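Local coordinates for protein AcrH (Aeromonas hydrophila, PDB 3WXX) that acts as the chaperone of the type III secretion translocator AopB, binding it in a one-to-one complex and presumably keeping it soluble before secretion, at the interface of chains A and B. Sequence-based numbering; all coordinates share one arbitrary frame. Chains: chain A, AcrH; chain B, AopB.

The interface of chains A and B. Residues chain A 37, 64-65, 68, 71, 83, 99; chain B 3-4, 6.
B:Val4 sits between A:His99 and A:Ala68, and both of its methyl branches meet the imidazole of A:His99. CG2 stands over one face of that ring, 3.5 Å from the ring centroid, a CH-pi contact; A:His99 is an engineered residue in place of arginine, so this CH-pi contact is a feature of the engineered protein. CG1, anti to the backbone N (chi1 -171°), reaches A:His99 CD2 at 3.5 Å and in addition A:Leu64, with CD1 of that leucine 3.9 Å from CG1. From the other side, the methyl CB of A:Ala68 lies 3.6 Å from B:Val4 CG2. The backbone is gripped as well: the amide N of B:Val4 donates to the phenol OH of A:Tyr37 at 3.0 Å, with 152° at the hydrogen.

Two residues further on, B:Leu6 divides its branches. CD1 meets CD2 of the A:Tyr37 ring at 3.5 Å, whereas CD2 packs toward A:Gly65 CA and A:Leu64 CG on helix 60-72.

The phenol OH of A:Tyr83 also touches B:Val4 CG2, at 3.5 Å. Behind it, A:Gln71 OE1 accepts its hydrogen bond at 2.8 Å, in the amide carbonyl plane (155° at the oxygen). This bond ties helix 76-89 to helix 60-72 and so should hold the phenol tip beside B:Val4 CG2.

The site is a groove on the helical tetratricopeptide-repeat chaperone that receives an extended N-terminal segment of the translocator and appears to recognise branched aliphatic side chains (B:Val4, B:Leu6) and the backbone amide of B:Val4.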
ATOM      1  N   TYR A  37      -2.249 -12.412  13.788  1.00 62.76           N
ATOM      2  CA  TYR A  37      -2.004 -11.096  14.352  1.00 56.65           C
ATOM      3  C   TYR A  37      -2.483 -11.113  15.789  1.00 58.25           C
ATOM      4  O   TYR A  37      -1.766 -10.667  16.681  1.00 59.40           O
ATOM      5  CB  TYR A  37      -2.706 -10.008  13.535  1.00 51.08           C
ATOM      6  CG  TYR A  37      -2.800  -8.672  14.208  1.00 43.60           C
ATOM      7  CD1 TYR A  37      -1.695  -7.867  14.325  1.00 40.90           C
ATOM      8  CD2 TYR A  37      -3.994  -8.213  14.737  1.00 44.13           C
ATOM      9  CE1 TYR A  37      -1.754  -6.646  14.949  1.00 40.62           C
ATOM     10  CE2 TYR A  37      -4.065  -6.973  15.365  1.00 45.95           C
ATOM     11  CZ  TYR A  37      -2.945  -6.188  15.464  1.00 43.46           C
ATOM     12  OH  TYR A  37      -2.993  -4.938  16.065  1.00 41.94           O
ATOM     13  N   LEU A  64      -4.827  -2.326   6.200  1.00 41.00           N
ATOM     14  CA  LEU A  64      -4.973  -2.125   7.626  1.00 43.00           C
ATOM     15  C   LEU A  64      -4.166  -3.206   8.371  1.00 43.38           C
ATOM     16  O   LEU A  64      -3.399  -2.915   9.290  1.00 41.53           O
ATOM     17  CB  LEU A  64      -6.460  -2.168   8.021  1.00 39.69           C
ATOM     18  CG  LEU A  64      -6.694  -1.921   9.504  1.00 38.72           C
ATOM     19  CD1 LEU A  64      -6.301  -0.514   9.897  1.00 40.93           C
ATOM     20  CD2 LEU A  64      -8.146  -2.142   9.813  1.00 40.83           C
ATOM     21  N   GLY A  65      -4.353  -4.466   7.965  1.00 45.90           N
ATOM     22  CA  GLY A  65      -3.641  -5.579   8.607  1.00 43.85           C
ATOM     23  C   GLY A  65      -2.136  -5.440   8.467  1.00 38.95           C
ATOM     24  O   GLY A  65      -1.386  -5.491   9.465  1.00 35.34           O
ATOM     25  N   ALA A  68      -1.049  -2.771  10.875  1.00 39.21           N
ATOM     26  CA  ALA A  68      -1.109  -3.185  12.249  1.00 39.34           C
ATOM     27  C   ALA A  68       0.062  -4.121  12.590  1.00 44.95           C
ATOM     28  O   ALA A  68       0.632  -3.991  13.652  1.00 50.91           O
ATOM     29  CB  ALA A  68      -2.427  -3.858  12.521  1.00 40.55           C
ATOM     30  N   GLN A  71       3.225  -1.904  12.933  1.00 46.28           N
ATOM     31  CA  GLN A  71       3.215  -1.096  14.142  1.00 44.15           C
ATOM     32  C   GLN A  71       3.585  -1.968  15.344  1.00 47.04           C
ATOM     33  O   GLN A  71       4.491  -1.641  16.108  1.00 60.87           O
ATOM     34  CB  GLN A  71       1.829  -0.476  14.335  1.00 48.73           C
ATOM     35  CG  GLN A  71       1.674   0.559  15.453  1.00 45.67           C
ATOM     36  CD  GLN A  71       0.305   1.247  15.434  1.00 51.80           C
ATOM     37  OE1 GLN A  71      -0.488   1.114  14.485  1.00 52.73           O
ATOM     38  NE2 GLN A  71       0.032   2.012  16.468  1.00 54.78           N
ATOM     39  N   TYR A  83      -0.903   2.359   6.236  1.00 34.15           N
ATOM     40  CA  TYR A  83      -2.082   3.074   6.659  1.00 35.38           C
ATOM     41  C   TYR A  83      -2.453   4.203   5.665  1.00 36.94           C
ATOM     42  O   TYR A  83      -3.652   4.409   5.350  1.00 38.52           O
ATOM     43  CB  TYR A  83      -1.871   3.648   8.060  1.00 34.11           C
ATOM     44  CG  TYR A  83      -1.754   2.639   9.150  1.00 31.20           C
ATOM     45  CD1 TYR A  83      -2.419   1.420   9.081  1.00 31.53           C
ATOM     46  CD2 TYR A  83      -1.019   2.915  10.285  1.00 33.52           C
ATOM     47  CE1 TYR A  83      -2.338   0.486  10.115  1.00 32.36           C
ATOM     48  CE2 TYR A  83      -0.925   1.983  11.322  1.00 37.65           C
ATOM     49  CZ  TYR A  83      -1.601   0.769  11.227  1.00 34.36           C
ATOM     50  OH  TYR A  83      -1.545  -0.156  12.232  1.00 34.86           O
ATOM     51  N   HIS A  99      -4.368   5.205  13.616  1.00 38.75           N
ATOM     52  CA  HIS A  99      -3.175   4.418  13.934  1.00 46.26           C
ATOM     53  C   HIS A  99      -1.923   4.982  13.282  1.00 40.38           C
ATOM     54  O   HIS A  99      -0.826   4.818  13.782  1.00 39.87           O
ATOM     55  CB  HIS A  99      -3.385   2.949  13.582  1.00 45.51           C
ATOM     56  CG  HIS A  99      -4.488   2.319  14.362  1.00 41.20           C
ATOM     57  ND1 HIS A  99      -4.464   2.251  15.732  1.00 43.00           N
ATOM     58  CD2 HIS A  99      -5.640   1.729  13.976  1.00 40.86           C
ATOM     59  CE1 HIS A  99      -5.536   1.608  16.161  1.00 43.15           C
ATOM     60  NE2 HIS A  99      -6.270   1.290  15.115  1.00 45.60           N
TER
ATOM     61  N   GLY B   3      -3.499  -3.612  19.622  1.00 88.21           N
ATOM     62  CA  GLY B   3      -3.520  -2.206  19.212  1.00 74.71           C
ATOM     63  C   GLY B   3      -4.578  -1.889  18.157  1.00 63.94           C
ATOM     64  O   GLY B   3      -5.298  -0.901  18.282  1.00 72.88           O
ATOM     65  N   VAL B   4      -4.683  -2.716  17.114  1.00 55.41           N
ATOM     66  CA  VAL B   4      -5.616  -2.432  16.021  1.00 53.27           C
ATOM     67  C   VAL B   4      -6.751  -3.437  15.930  1.00 53.10           C
ATOM     68  O   VAL B   4      -6.540  -4.661  15.988  1.00 62.90           O
ATOM     69  CB  VAL B   4      -4.911  -2.286  14.643  1.00 47.70           C
ATOM     70  CG1 VAL B   4      -5.884  -1.776  13.591  1.00 43.28           C
ATOM     71  CG2 VAL B   4      -3.739  -1.321  14.752  1.00 47.30           C
ATOM     72  N   LEU B   6      -8.954  -5.128  13.645  1.00 44.52           N
ATOM     73  CA  LEU B   6      -9.150  -5.498  12.254  1.00 47.00           C
ATOM     74  C   LEU B   6     -10.569  -6.008  12.087  1.00 49.62           C
ATOM     75  O   LEU B   6     -11.100  -6.659  13.000  1.00 51.60           O
ATOM     76  CB  LEU B   6      -8.204  -6.626  11.887  1.00 50.58           C
ATOM     77  CG  LEU B   6      -6.749  -6.408  12.218  1.00 47.85           C
ATOM     78  CD1 LEU B   6      -6.002  -7.673  11.866  1.00 48.82           C
ATOM     79  CD2 LEU B   6      -6.211  -5.229  11.425  1.00 50.30           C
TER